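Local coordinates for protein PTHB1 (Homo sapiens, PDB 4YD8) that is a subunit of the BBSome, a coat complex thought to sort specific membrane proteins to primary cilia and required for ciliogenesis, here as its N-terminal beta-propeller, at residues V85-F90 against E95-A100; R105-Y110 against D154-Q159; G51-F56 against L99-S104; K89-T94 against K128-H133. One frame throughout, in Å; residues are numbered along the deposited sequence.

Overall arrangement
The four contacts gather in and around one antiparallel blade, strands 84-88, 98-102, 106-112 and 127-134, of a seven-bladed beta-propeller. Interaction 1 joins its first two strands within the blade, and interaction 4, its centre about 8 Å away, ties the loop of that hairpin to the last strand. Interactions 3 and 2 join the blade to its neighbours: the former meets the preceding sheet through strand 52-56, the latter the following one through strand 155-160, their centres about 12 Å apart. Along the chain interaction 3 closes before interaction 2 opens, whereas the segments of interactions 2 and 4 alternate. Together they illustrate how a propeller combines hydrogen bonding inside a blade with apolar layers between blades.

Interaction 1: residues V85-F90 against E95-A100; sequences VEVGKF and EMLHLA
Glu-86 to Gly-88 pair antiparallel with His-98 to Ala-100, the short strand axes 4.7 Å apart and their directions 151° from each other. Hydrogen-bonded pairs Glu-86/Ala-100 and Gly-88/His-98 flank the non-hydrogen-bonded pair Val-87/Leu-99, and Ala-100 N meets Glu-86 O at 2.7 Å, nearly along the C=O axis. On the face carrying Val-87 and Leu-99, CG1 of Val-87 lies 3.6 Å from CB of Leu-97, the two side chains crossing at about a right angle, while CG2 turns to Leu-99 CD1. Phe-90 folds back over the face carrying Glu-86 and Ala-100: Gly-88 CA, bare of any side chain, sits 3.6 Å above the ring plane, near the rim, and Ala-100 CB is 3.5 Å from Phe-90 CE2. Beyond the strands, the extended Lys-89 chain runs past Glu-95 O and brings NZ within 2.6 Å of Glu-95 OE1 in a salt bridge. Replacing Lys-89 by an alanine would probably leave the Glu-95 carboxylate without this charged mate and let the loop end move more freely. The two antiparallel strands and their connecting loop form a beta hairpin, here the first two strands of a propeller blade, with ring and salt bridge added at its loop end.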
loop_
_atom_site.group_PDB
_atom_site.type_symbol
_atom_site.label_atom_id
_atom_site.label_comp_id
_atom_site.label_asym_id
_atom_site.label_seq_id
_atom_site.Cartn_x
_atom_site.Cartn_y
_atom_site.Cartn_z
ATOM N N VAL A 85 -5.471 4.176 -3.377
ATOM C CA VAL A 85 -6.001 4.780 -2.154
ATOM C C VAL A 85 -4.917 4.760 -1.073
ATOM O O VAL A 85 -4.143 3.795 -0.977
ATOM C CB VAL A 85 -7.272 4.047 -1.635
ATOM C CG1 VAL A 85 -8.482 4.366 -2.518
ATOM C CG2 VAL A 85 -7.038 2.554 -1.585
ATOM N N GLU A 86 -4.845 5.833 -0.292
ATOM C CA GLU A 86 -3.910 5.930 0.832
ATOM C C GLU A 86 -4.574 6.743 1.937
ATOM O O GLU A 86 -5.497 7.508 1.682
ATOM C CB GLU A 86 -2.584 6.600 0.448
ATOM C CG GLU A 86 -1.728 5.896 -0.633
ATOM C CD GLU A 86 -1.256 4.484 -0.268
ATOM O OE1 GLU A 86 -1.277 4.082 0.932
ATOM O OE2 GLU A 86 -0.827 3.775 -1.210
ATOM N N VAL A 87 -4.079 6.588 3.156
ATOM C CA VAL A 87 -4.659 7.259 4.310
ATOM C C VAL A 87 -3.523 7.889 5.078
ATOM O O VAL A 87 -2.525 7.226 5.357
ATOM C CB VAL A 87 -5.439 6.266 5.209
ATOM C CG1 VAL A 87 -5.845 6.940 6.535
ATOM C CG2 VAL A 87 -6.656 5.711 4.451
ATOM N N GLY A 88 -3.659 9.169 5.409
ATOM C CA GLY A 88 -2.580 9.888 6.039
ATOM C C GLY A 88 -3.005 11.262 6.514
ATOM O O GLY A 88 -4.177 11.639 6.417
ATOM N N LYS A 89 -2.043 12.023 7.013
ATOM C CA LYS A 89 -2.346 13.340 7.568
ATOM C C LYS A 89 -2.338 14.409 6.467
ATOM O O LYS A 89 -1.452 15.263 6.428
ATOM C CB LYS A 89 -1.344 13.704 8.675
ATOM C CG LYS A 89 -1.353 12.714 9.855
ATOM C CD LYS A 89 -0.182 12.966 10.794
ATOM C CE LYS A 89 -0.152 11.918 11.909
ATOM N NZ LYS A 89 0.845 12.291 12.945
ATOM N N PHE A 90 -3.349 14.357 5.606
ATOM C CA PHE A 90 -3.350 15.113 4.360
ATOM C C PHE A 90 -4.008 16.490 4.487
ATOM O O PHE A 90 -4.091 17.227 3.499
ATOM C CB PHE A 90 -4.069 14.311 3.275
ATOM C CG PHE A 90 -3.466 12.964 3.003
ATOM C CD1 PHE A 90 -2.082 12.798 2.947
ATOM C CD2 PHE A 90 -4.280 11.863 2.801
ATOM C CE1 PHE A 90 -1.522 11.542 2.683
ATOM C CE2 PHE A 90 -3.729 10.594 2.530
ATOM C CZ PHE A 90 -2.356 10.442 2.473
ATOM N N GLU A 95 -3.926 16.593 12.737
ATOM C CA GLU A 95 -3.187 15.355 12.526
ATOM C C GLU A 95 -4.122 14.172 12.318
ATOM O O GLU A 95 -3.682 13.022 12.224
ATOM C CB GLU A 95 -2.225 15.100 13.688
ATOM C CG GLU A 95 -1.055 16.076 13.666
ATOM C CD GLU A 95 0.114 15.635 14.521
ATOM O OE1 GLU A 95 0.671 14.555 14.258
ATOM O OE2 GLU A 95 0.480 16.376 15.453
HETATM N N MSE A 96 -5.415 14.448 12.207
HETATM C CA MSE A 96 -6.359 13.375 11.902
HETATM C C MSE A 96 -6.068 12.744 10.534
HETATM O O MSE A 96 -5.620 13.413 9.594
HETATM C CB MSE A 96 -7.800 13.885 11.943
HETATM C CG MSE A 96 -8.325 14.112 13.341
HETATM SE SE MSE A 96 -10.244 13.827 13.347
HETATM C CE MSE A 96 -10.431 13.114 15.107
ATOM N N LEU A 97 -6.294 11.437 10.442
ATOM C CA LEU A 97 -6.101 10.740 9.174
ATOM C C LEU A 97 -7.236 11.069 8.211
ATOM O O LEU A 97 -8.397 11.208 8.614
ATOM C CB LEU A 97 -6.013 9.219 9.380
ATOM C CG LEU A 97 -4.922 8.756 10.351
ATOM C CD1 LEU A 97 -4.973 7.229 10.571
ATOM C CD2 LEU A 97 -3.560 9.198 9.831
ATOM N N HIS A 98 -6.877 11.190 6.936
ATOM C CA HIS A 98 -7.820 11.406 5.846
ATOM C C HIS A 98 -7.515 10.443 4.693
ATOM O O HIS A 98 -6.429 9.883 4.617
ATOM C CB HIS A 98 -7.756 12.849 5.335
ATOM C CG HIS A 98 -8.321 13.844 6.291
ATOM N ND1 HIS A 98 -7.651 14.249 7.431
ATOM C CD2 HIS A 98 -9.503 14.506 6.296
ATOM C CE1 HIS A 98 -8.394 15.121 8.084
ATOM N NE2 HIS A 98 -9.528 15.291 7.425
ATOM N N LEU A 99 -8.487 10.278 3.805
ATOM C CA LEU A 99 -8.390 9.357 2.668
ATOM C C LEU A 99 -7.974 10.120 1.426
ATOM O O LEU A 99 -8.627 11.101 1.072
ATOM C CB LEU A 99 -9.733 8.688 2.411
ATOM C CG LEU A 99 -9.835 7.776 1.176
ATOM C CD1 LEU A 99 -8.920 6.574 1.300
ATOM C CD2 LEU A 99 -11.267 7.336 0.927
ATOM N N ALA A 100 -6.905 9.675 0.765
ATOM C CA ALA A 100 -6.564 10.227 -0.552
ATOM C C ALA A 100 -6.971 9.207 -1.606
ATOM O O ALA A 100 -6.675 8.022 -1.479
ATOM C CB ALA A 100 -5.080 10.547 -0.648
#

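Interaction 2: residues R105-Y110 against D154-Q159; sequences RKLCVY and DLICIQ
No ring or other flat group takes part where Leu-107 meets Ile-156 and Ile-158; in place of faces and edges, branched aliphatic side chains meet end on and across one another. The contact belongs to the apolar layer between consecutive blades of the beta-propeller, strand 106-112 lying in one sheet and strand 155-160 in the next. The backbones stay well apart, 8.9 Å from Leu-107 CA to Ile-158 CA, so no hydrogen bond bridges them and side chains span the interval. All three residues are buried, and together the segments cover 151 Å² of each other's surface. Leu-107 has CG anti to its own N (chi1 164°), which sends the branch out between the two isoleucines. Toward Ile-156 the approach is tip to tip, CD2 of Leu-107 facing CD1, while the CG2 branch of Ile-156 lies 4.0 Å from that same CD2. With Ile-158 the chains cross obliquely, and CB of Leu-107 is 3.9 Å from Ile-158 CD1. Other residues thicken the layer: Ala-100 lies beside Leu-107 and Leu-102 beside Ile-158, both from strand 98-102. The side chain of Ile-156 is about 7 Å from Gly-145, a residue critical for the stability of the protein. A single methyl, Leu-107 CD2, thus serves both partners, resting 4.0 Å from Ile-156 CD1 and at the same distance from Ile-158 CD1.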
loop_
_atom_site.group_PDB
_atom_site.type_symbol
_atom_site.label_atom_id
_atom_site.label_comp_id
_atom_site.label_asym_id
_atom_site.label_seq_id
_atom_site.Cartn_x
_atom_site.Cartn_y
_atom_site.Cartn_z
ATOM N N ARG A 105 -6.715 11.932 -13.587
ATOM C CA ARG A 105 -6.492 13.374 -13.694
ATOM C C ARG A 105 -6.909 14.195 -12.471
ATOM O O ARG A 105 -7.040 15.421 -12.560
ATOM C CB ARG A 105 -7.216 13.926 -14.936
ATOM C CG ARG A 105 -6.712 13.324 -16.232
ATOM C CD ARG A 105 -5.278 13.744 -16.524
ATOM N NE ARG A 105 -5.164 15.190 -16.686
ATOM C CZ ARG A 105 -5.235 15.824 -17.852
ATOM N NH1 ARG A 105 -5.415 15.143 -18.979
ATOM N NH2 ARG A 105 -5.127 17.144 -17.886
ATOM N N LYS A 106 -7.117 13.553 -11.327
ATOM C CA LYS A 106 -7.346 14.336 -10.113
ATOM C C LYS A 106 -6.994 13.535 -8.865
ATOM O O LYS A 106 -7.035 12.314 -8.863
ATOM C CB LYS A 106 -8.798 14.835 -10.027
ATOM C CG LYS A 106 -9.853 13.754 -9.985
ATOM C CD LYS A 106 -11.261 14.339 -9.825
ATOM C CE LYS A 106 -12.318 13.248 -9.991
ATOM N NZ LYS A 106 -13.721 13.733 -9.845
ATOM N N LEU A 107 -6.611 14.261 -7.828
ATOM C CA LEU A 107 -6.349 13.699 -6.514
ATOM C C LEU A 107 -7.396 14.287 -5.571
ATOM O O LEU A 107 -7.539 15.512 -5.499
ATOM C CB LEU A 107 -4.934 14.034 -6.061
ATOM C CG LEU A 107 -4.632 13.855 -4.563
ATOM C CD1 LEU A 107 -4.469 12.389 -4.219
ATOM C CD2 LEU A 107 -3.389 14.654 -4.160
ATOM N N CYS A 108 -8.142 13.431 -4.873
ATOM C CA CYS A 108 -9.212 13.910 -3.990
ATOM C C CYS A 108 -8.947 13.457 -2.564
ATOM O O CYS A 108 -8.593 12.299 -2.339
ATOM C CB CYS A 108 -10.576 13.408 -4.471
ATOM S SG CYS A 108 -10.990 13.912 -6.191
ATOM N N VAL A 109 -9.086 14.376 -1.614
ATOM C CA VAL A 109 -8.831 14.050 -0.210
ATOM C C VAL A 109 -10.136 14.193 0.581
ATOM O O VAL A 109 -10.836 15.193 0.462
ATOM C CB VAL A 109 -7.700 14.944 0.373
ATOM C CG1 VAL A 109 -7.612 14.809 1.888
ATOM C CG2 VAL A 109 -6.351 14.552 -0.240
ATOM N N TYR A 110 -10.474 13.156 1.350
ATOM C CA TYR A 110 -11.766 13.059 2.027
ATOM C C TYR A 110 -11.627 12.908 3.523
ATOM O O TYR A 110 -10.691 12.269 4.006
ATOM C CB TYR A 110 -12.563 11.853 1.534
ATOM C CG TYR A 110 -12.971 11.931 0.089
ATOM C CD1 TYR A 110 -14.170 12.518 -0.277
ATOM C CD2 TYR A 110 -12.158 11.407 -0.902
ATOM C CE1 TYR A 110 -14.555 12.598 -1.602
ATOM C CE2 TYR A 110 -12.533 11.480 -2.231
ATOM C CZ TYR A 110 -13.730 12.083 -2.566
ATOM O OH TYR A 110 -14.111 12.163 -3.873
ATOM N N ASP A 154 1.397 14.860 6.246
ATOM C CA ASP A 154 1.808 13.984 5.151
ATOM C C ASP A 154 1.608 14.703 3.827
ATOM O O ASP A 154 0.480 15.006 3.455
ATOM C CB ASP A 154 1.017 12.679 5.175
ATOM C CG ASP A 154 1.462 11.763 6.288
ATOM O OD1 ASP A 154 2.699 11.608 6.419
ATOM O OD2 ASP A 154 0.600 11.218 7.031
ATOM N N LEU A 155 2.706 14.986 3.139
ATOM C CA LEU A 155 2.636 15.566 1.794
ATOM C C LEU A 155 2.469 14.416 0.813
ATOM O O LEU A 155 2.715 13.274 1.174
ATOM C CB LEU A 155 3.890 16.374 1.492
ATOM C CG LEU A 155 4.245 17.466 2.507
ATOM C CD1 LEU A 155 5.218 18.464 1.893
ATOM C CD2 LEU A 155 2.998 18.160 3.023
ATOM N N ILE A 156 2.057 14.708 -0.416
ATOM C CA ILE A 156 1.771 13.663 -1.389
ATOM C C ILE A 156 2.603 13.917 -2.640
ATOM O O ILE A 156 2.778 15.065 -3.055
ATOM C CB ILE A 156 0.264 13.615 -1.738
ATOM C CG1 ILE A 156 -0.542 13.008 -0.571
ATOM C CG2 ILE A 156 -0.008 12.819 -3.021
ATOM C CD1 ILE A 156 -2.028 13.232 -0.707
ATOM N N CYS A 157 3.155 12.847 -3.193
ATOM C CA CYS A 157 3.905 12.927 -4.448
ATOM C C CYS A 157 3.274 11.966 -5.430
ATOM O O CYS A 157 3.149 10.769 -5.147
ATOM C CB CYS A 157 5.371 12.578 -4.238
ATOM S SG CYS A 157 6.297 12.501 -5.818
ATOM N N ILE A 158 2.858 12.487 -6.578
ATOM C CA ILE A 158 2.229 11.673 -7.605
ATOM C C ILE A 158 3.182 11.551 -8.793
ATOM O O ILE A 158 3.684 12.557 -9.283
ATOM C CB ILE A 158 0.887 12.295 -8.079
ATOM C CG1 ILE A 158 -0.135 12.373 -6.930
ATOM C CG2 ILE A 158 0.301 11.515 -9.255
ATOM C CD1 ILE A 158 -1.333 13.260 -7.287
ATOM N N GLN A 159 3.443 10.324 -9.233
ATOM C CA GLN A 159 4.199 10.107 -10.458
ATOM C C GLN A 159 3.254 10.072 -11.653
ATOM O O GLN A 159 2.298 9.286 -11.660
ATOM C CB GLN A 159 5.000 8.798 -10.381
ATOM C CG GLN A 159 5.813 8.533 -11.677
ATOM C CD GLN A 159 6.588 7.229 -11.626
ATOM O OE1 GLN A 159 7.615 7.082 -12.286
ATOM N NE2 GLN A 159 6.092 6.267 -10.846
#

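Interaction 3: residues G51-F56 against L99-S104; sequences GYLRIF and LAVLHS
Leu-53 packs against Leu-99 and Val-101 in a purely apolar contact between neighbouring blades of the propeller, strand 52-56 belonging to the sheet that precedes strand 98-102. The two backbones are too distant for pairing, with 8.8 Å from Leu-53 CA to Val-101 CA, and the buried side chains span the interval. The two leucines reach toward each other tip to tip: CD1 of Leu-53 stands 4.0 Å from Leu-99 CD2, and its CG is only slightly farther from that methyl. Each leucine has CG anti to its backbone N (chi1 -169° in Leu-53, 175° in Leu-99), an orientation that carries the branch out into the layer between the sheets. The second methyl of Leu-53, CD2, leans more loosely on Val-101, 4.4 Å from its CG2, and also packs on Val-85 CG1, bringing in strand 84-88, the first strand of the blade that holds Leu-99. Strand alternation separates this greasy side from a charged one, where Arg-54 forms salt bridges with Glu-22 and Glu-75. With 121 Å² buried and no polar atom joining the segments, the contact rests on methyl packing, probably driven by exclusion of water; lacking directional bonds, it is likely to fix blade spacing more than exact alignment.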
loop_
_atom_site.group_PDB
_atom_site.type_symbol
_atom_site.label_atom_id
_atom_site.label_comp_id
_atom_site.label_asym_id
_atom_site.label_seq_id
_atom_site.Cartn_x
_atom_site.Cartn_y
_atom_site.Cartn_z
ATOM N N GLY A 51 -14.688 2.674 -10.467
ATOM C CA GLY A 51 -15.033 3.969 -9.893
ATOM C C GLY A 51 -15.648 3.925 -8.505
ATOM O O GLY A 51 -15.902 4.969 -7.915
ATOM N N TYR A 52 -15.886 2.728 -7.978
ATOM C CA TYR A 52 -16.438 2.587 -6.621
ATOM C C TYR A 52 -15.391 2.629 -5.509
ATOM O O TYR A 52 -14.341 2.006 -5.605
ATOM C CB TYR A 52 -17.224 1.273 -6.495
ATOM C CG TYR A 52 -18.533 1.310 -7.243
ATOM C CD1 TYR A 52 -19.676 1.840 -6.654
ATOM C CD2 TYR A 52 -18.624 0.831 -8.547
ATOM C CE1 TYR A 52 -20.881 1.892 -7.347
ATOM C CE2 TYR A 52 -19.820 0.879 -9.245
ATOM C CZ TYR A 52 -20.943 1.411 -8.638
ATOM O OH TYR A 52 -22.131 1.449 -9.328
ATOM N N LEU A 53 -15.711 3.357 -4.443
ATOM C CA LEU A 53 -14.920 3.364 -3.220
ATOM C C LEU A 53 -15.740 2.678 -2.130
ATOM O O LEU A 53 -16.892 3.050 -1.896
ATOM C CB LEU A 53 -14.553 4.805 -2.814
ATOM C CG LEU A 53 -13.515 5.082 -1.704
ATOM C CD1 LEU A 53 -13.997 4.691 -0.305
ATOM C CD2 LEU A 53 -12.201 4.393 -1.997
ATOM N N ARG A 54 -15.155 1.681 -1.473
ATOM C CA ARG A 54 -15.862 0.944 -0.422
ATOM C C ARG A 54 -15.035 0.909 0.861
ATOM O O ARG A 54 -13.822 0.772 0.815
ATOM C CB ARG A 54 -16.185 -0.491 -0.888
ATOM C CG ARG A 54 -17.130 -0.533 -2.096
ATOM C CD ARG A 54 -17.278 -1.942 -2.684
ATOM N NE ARG A 54 -18.241 -1.967 -3.788
ATOM C CZ ARG A 54 -17.912 -2.048 -5.076
ATOM N NH1 ARG A 54 -16.637 -2.095 -5.444
ATOM N NH2 ARG A 54 -18.858 -2.072 -6.006
ATOM N N ILE A 55 -15.705 1.021 2.002
ATOM C CA ILE A 55 -15.041 0.918 3.296
ATOM C C ILE A 55 -15.752 -0.139 4.142
ATOM O O ILE A 55 -16.976 -0.088 4.300
ATOM C CB ILE A 55 -15.050 2.259 4.056
ATOM C CG1 ILE A 55 -14.429 3.379 3.202
ATOM C CG2 ILE A 55 -14.311 2.117 5.399
ATOM C CD1 ILE A 55 -14.451 4.753 3.915
ATOM N N PHE A 56 -14.990 -1.094 4.662
ATOM C CA PHE A 56 -15.544 -2.201 5.456
ATOM C C PHE A 56 -14.984 -2.236 6.868
ATOM O O PHE A 56 -13.820 -1.913 7.104
ATOM C CB PHE A 56 -15.249 -3.578 4.830
ATOM C CG PHE A 56 -15.838 -3.788 3.463
ATOM C CD1 PHE A 56 -15.140 -3.401 2.329
ATOM C CD2 PHE A 56 -17.085 -4.397 3.313
ATOM C CE1 PHE A 56 -15.673 -3.608 1.065
ATOM C CE2 PHE A 56 -17.624 -4.609 2.052
ATOM C CZ PHE A 56 -16.913 -4.203 0.922
ATOM N N LEU A 99 -8.487 10.278 3.805
ATOM C CA LEU A 99 -8.390 9.357 2.668
ATOM C C LEU A 99 -7.974 10.120 1.426
ATOM O O LEU A 99 -8.627 11.101 1.072
ATOM C CB LEU A 99 -9.733 8.688 2.411
ATOM C CG LEU A 99 -9.835 7.776 1.176
ATOM C CD1 LEU A 99 -8.920 6.574 1.300
ATOM C CD2 LEU A 99 -11.267 7.336 0.927
ATOM N N ALA A 100 -6.905 9.675 0.765
ATOM C CA ALA A 100 -6.564 10.227 -0.552
ATOM C C ALA A 100 -6.971 9.207 -1.606
ATOM O O ALA A 100 -6.675 8.022 -1.479
ATOM C CB ALA A 100 -5.080 10.547 -0.648
ATOM N N VAL A 101 -7.679 9.671 -2.627
ATOM C CA VAL A 101 -8.079 8.830 -3.738
ATOM C C VAL A 101 -7.419 9.395 -4.984
ATOM O O VAL A 101 -7.640 10.557 -5.337
ATOM C CB VAL A 101 -9.606 8.802 -3.914
ATOM C CG1 VAL A 101 -10.002 7.910 -5.098
ATOM C CG2 VAL A 101 -10.285 8.326 -2.603
ATOM N N LEU A 102 -6.602 8.578 -5.629
ATOM C CA LEU A 102 -5.929 8.996 -6.853
ATOM C C LEU A 102 -6.727 8.541 -8.052
ATOM O O LEU A 102 -7.036 7.352 -8.181
ATOM C CB LEU A 102 -4.513 8.418 -6.906
ATOM C CG LEU A 102 -3.686 8.824 -8.127
ATOM C CD1 LEU A 102 -3.486 10.347 -8.148
ATOM C CD2 LEU A 102 -2.358 8.083 -8.097
ATOM N N HIS A 103 -7.047 9.488 -8.934
ATOM C CA HIS A 103 -7.655 9.198 -10.231
ATOM C C HIS A 103 -6.648 9.573 -11.307
ATOM O O HIS A 103 -5.613 10.160 -11.008
ATOM C CB HIS A 103 -8.957 9.990 -10.435
ATOM C CG HIS A 103 -10.019 9.703 -9.418
ATOM N ND1 HIS A 103 -10.770 8.548 -9.425
ATOM C CD2 HIS A 103 -10.468 10.436 -8.365
ATOM C CE1 HIS A 103 -11.632 8.575 -8.421
ATOM N NE2 HIS A 103 -11.478 9.717 -7.776
ATOM N N SER A 104 -6.959 9.250 -12.555
ATOM C CA SER A 104 -6.065 9.578 -13.660
ATOM C C SER A 104 -5.712 11.067 -13.735
ATOM O O SER A 104 -4.544 11.421 -13.950
ATOM C CB SER A 104 -6.684 9.142 -14.986
ATOM O OG SER A 104 -5.837 9.520 -16.053
#

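Interaction 4: residues K89-T94 against K128-H133; sequences KFVSGT and KLMYEH
A classic beta bulge on the blade's last strand, where Met-130 and Tyr-131 both face Val-109, directs two successive side chains at the hairpin loop of Phe-90 and Val-91. The irregularity matters because a regular strand would send consecutive side chains to opposite faces; here both point toward the loop, which goes on from Val-91 to Thr-94 as a type II beta turn. Tyr-131 supplies the polar link, donating from OH to Phe-90 O at 2.6 Å. Its CG occupies the crowded position between backbone N and carbonyl carbon (chi1 60°), and this swing aims the hydroxyl at the loop. The acceptor lies at the ring's edge in its plane, whereas the hydroxyl is tilted 21° from the plane of the carbonyl it meets. A phenylalanine here would probably leave the Phe-90 carbonyl without this donor and the loop less firmly tied to the strand. Val-91 adds an apolar grip, with its CG2 4.3 Å from Tyr-131 CE2, and its side chain crosses that of Met-130, a selenomethionine, at about a right angle. Nearby, Ser-92 bonds to Glu-171 and His-133 to the carbonyl of Gln-170, so both segments also reach the loop between strands 164-169 and 172-178 of the next blade. The bent Met-130 chain curls its terminal methyl back to the valine, placing CE 4.0 Å from Val-91 CG1.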
loop_
_atom_site.group_PDB
_atom_site.type_symbol
_atom_site.label_atom_id
_atom_site.label_comp_id
_atom_site.label_asym_id
_atom_site.label_seq_id
_atom_site.Cartn_x
_atom_site.Cartn_y
_atom_site.Cartn_z
ATOM N N LYS A 89 -2.043 12.023 7.013
ATOM C CA LYS A 89 -2.346 13.340 7.568
ATOM C C LYS A 89 -2.338 14.409 6.467
ATOM O O LYS A 89 -1.452 15.263 6.428
ATOM C CB LYS A 89 -1.344 13.704 8.675
ATOM C CG LYS A 89 -1.353 12.714 9.855
ATOM C CD LYS A 89 -0.182 12.966 10.794
ATOM C CE LYS A 89 -0.152 11.918 11.909
ATOM N NZ LYS A 89 0.845 12.291 12.945
ATOM N N PHE A 90 -3.349 14.357 5.606
ATOM C CA PHE A 90 -3.350 15.113 4.360
ATOM C C PHE A 90 -4.008 16.490 4.487
ATOM O O PHE A 90 -4.091 17.227 3.499
ATOM C CB PHE A 90 -4.069 14.311 3.275
ATOM C CG PHE A 90 -3.466 12.964 3.003
ATOM C CD1 PHE A 90 -2.082 12.798 2.947
ATOM C CD2 PHE A 90 -4.280 11.863 2.801
ATOM C CE1 PHE A 90 -1.522 11.542 2.683
ATOM C CE2 PHE A 90 -3.729 10.594 2.530
ATOM C CZ PHE A 90 -2.356 10.442 2.473
ATOM N N VAL A 91 -4.484 16.843 5.688
ATOM C CA VAL A 91 -5.170 18.131 5.875
ATOM C C VAL A 91 -4.401 19.034 6.842
ATOM O O VAL A 91 -4.033 18.620 7.941
ATOM C CB VAL A 91 -6.624 17.915 6.363
ATOM C CG1 VAL A 91 -7.308 19.257 6.747
ATOM C CG2 VAL A 91 -7.416 17.151 5.295
ATOM N N SER A 92 -4.128 20.268 6.423
ATOM C CA SER A 92 -3.323 21.156 7.252
ATOM C C SER A 92 -4.087 21.543 8.525
ATOM O O SER A 92 -5.303 21.674 8.512
ATOM C CB SER A 92 -2.912 22.403 6.470
ATOM O OG SER A 92 -4.048 23.142 6.063
ATOM N N GLY A 93 -3.369 21.688 9.630
ATOM C CA GLY A 93 -3.976 22.188 10.856
ATOM C C GLY A 93 -4.557 21.076 11.726
ATOM O O GLY A 93 -5.018 21.337 12.836
ATOM N N THR A 94 -4.525 19.841 11.228
ATOM C CA THR A 94 -4.930 18.683 12.030
ATOM C C THR A 94 -4.031 17.484 11.760
ATOM O O THR A 94 -3.438 17.355 10.681
ATOM C CB THR A 94 -6.403 18.279 11.757
ATOM O OG1 THR A 94 -6.743 17.119 12.537
ATOM C CG2 THR A 94 -6.618 17.944 10.294
ATOM N N LYS A 128 -16.657 13.239 3.302
ATOM C CA LYS A 128 -16.779 14.584 2.750
ATOM C C LYS A 128 -15.485 14.991 2.075
ATOM O O LYS A 128 -14.402 14.787 2.627
ATOM C CB LYS A 128 -17.110 15.607 3.841
ATOM C CG LYS A 128 -18.241 15.232 4.780
ATOM C CD LYS A 128 -19.534 14.963 4.044
ATOM C CE LYS A 128 -20.181 16.229 3.547
ATOM N NZ LYS A 128 -21.642 15.996 3.347
ATOM N N LEU A 129 -15.595 15.598 0.899
ATOM C CA LEU A 129 -14.422 16.095 0.187
ATOM C C LEU A 129 -13.812 17.292 0.909
ATOM O O LEU A 129 -14.511 18.271 1.209
ATOM C CB LEU A 129 -14.798 16.484 -1.244
ATOM C CG LEU A 129 -13.655 16.957 -2.142
ATOM C CD1 LEU A 129 -12.764 15.794 -2.527
ATOM C CD2 LEU A 129 -14.217 17.646 -3.388
HETATM N N MSE A 130 -12.519 17.223 1.201
HETATM C CA MSE A 130 -11.828 18.358 1.826
HETATM C C MSE A 130 -11.236 19.253 0.753
HETATM O O MSE A 130 -11.377 20.472 0.804
HETATM C CB MSE A 130 -10.732 17.885 2.785
HETATM C CG MSE A 130 -11.232 17.029 3.940
HETATM SE SE MSE A 130 -12.464 18.025 5.059
HETATM C CE MSE A 130 -11.253 19.256 5.987
ATOM N N TYR A 131 -10.563 18.648 -0.222
ATOM C CA TYR A 131 -10.047 19.413 -1.349
ATOM C C TYR A 131 -9.722 18.456 -2.463
ATOM O O TYR A 131 -9.627 17.250 -2.248
ATOM C CB TYR A 131 -8.800 20.234 -0.977
ATOM C CG TYR A 131 -7.627 19.395 -0.491
ATOM C CD1 TYR A 131 -6.686 18.877 -1.389
ATOM C CD2 TYR A 131 -7.456 19.132 0.869
ATOM C CE1 TYR A 131 -5.612 18.105 -0.937
ATOM C CE2 TYR A 131 -6.390 18.374 1.326
ATOM C CZ TYR A 131 -5.478 17.860 0.425
ATOM O OH TYR A 131 -4.421 17.119 0.882
ATOM N N GLU A 132 -9.553 18.997 -3.659
ATOM C CA GLU A 132 -9.083 18.179 -4.764
ATOM C C GLU A 132 -8.111 18.974 -5.613
ATOM O O GLU A 132 -8.220 20.200 -5.725
ATOM C CB GLU A 132 -10.249 17.677 -5.615
ATOM C CG GLU A 132 -11.066 18.758 -6.272
ATOM C CD GLU A 132 -12.272 18.202 -7.008
ATOM O OE1 GLU A 132 -12.274 16.995 -7.312
ATOM O OE2 GLU A 132 -13.220 18.970 -7.271
ATOM N N HIS A 133 -7.158 18.257 -6.196
ATOM C CA HIS A 133 -6.202 18.838 -7.117
ATOM C C HIS A 133 -6.459 18.290 -8.506
ATOM O O HIS A 133 -6.462 17.077 -8.707
ATOM C CB HIS A 133 -4.768 18.517 -6.686
ATOM C CG HIS A 133 -4.350 19.210 -5.430
ATOM N ND1 HIS A 133 -4.134 20.573 -5.370
ATOM C CD2 HIS A 133 -4.112 18.735 -4.185
ATOM C CE1 HIS A 133 -3.781 20.901 -4.140
ATOM N NE2 HIS A 133 -3.754 19.807 -3.403
#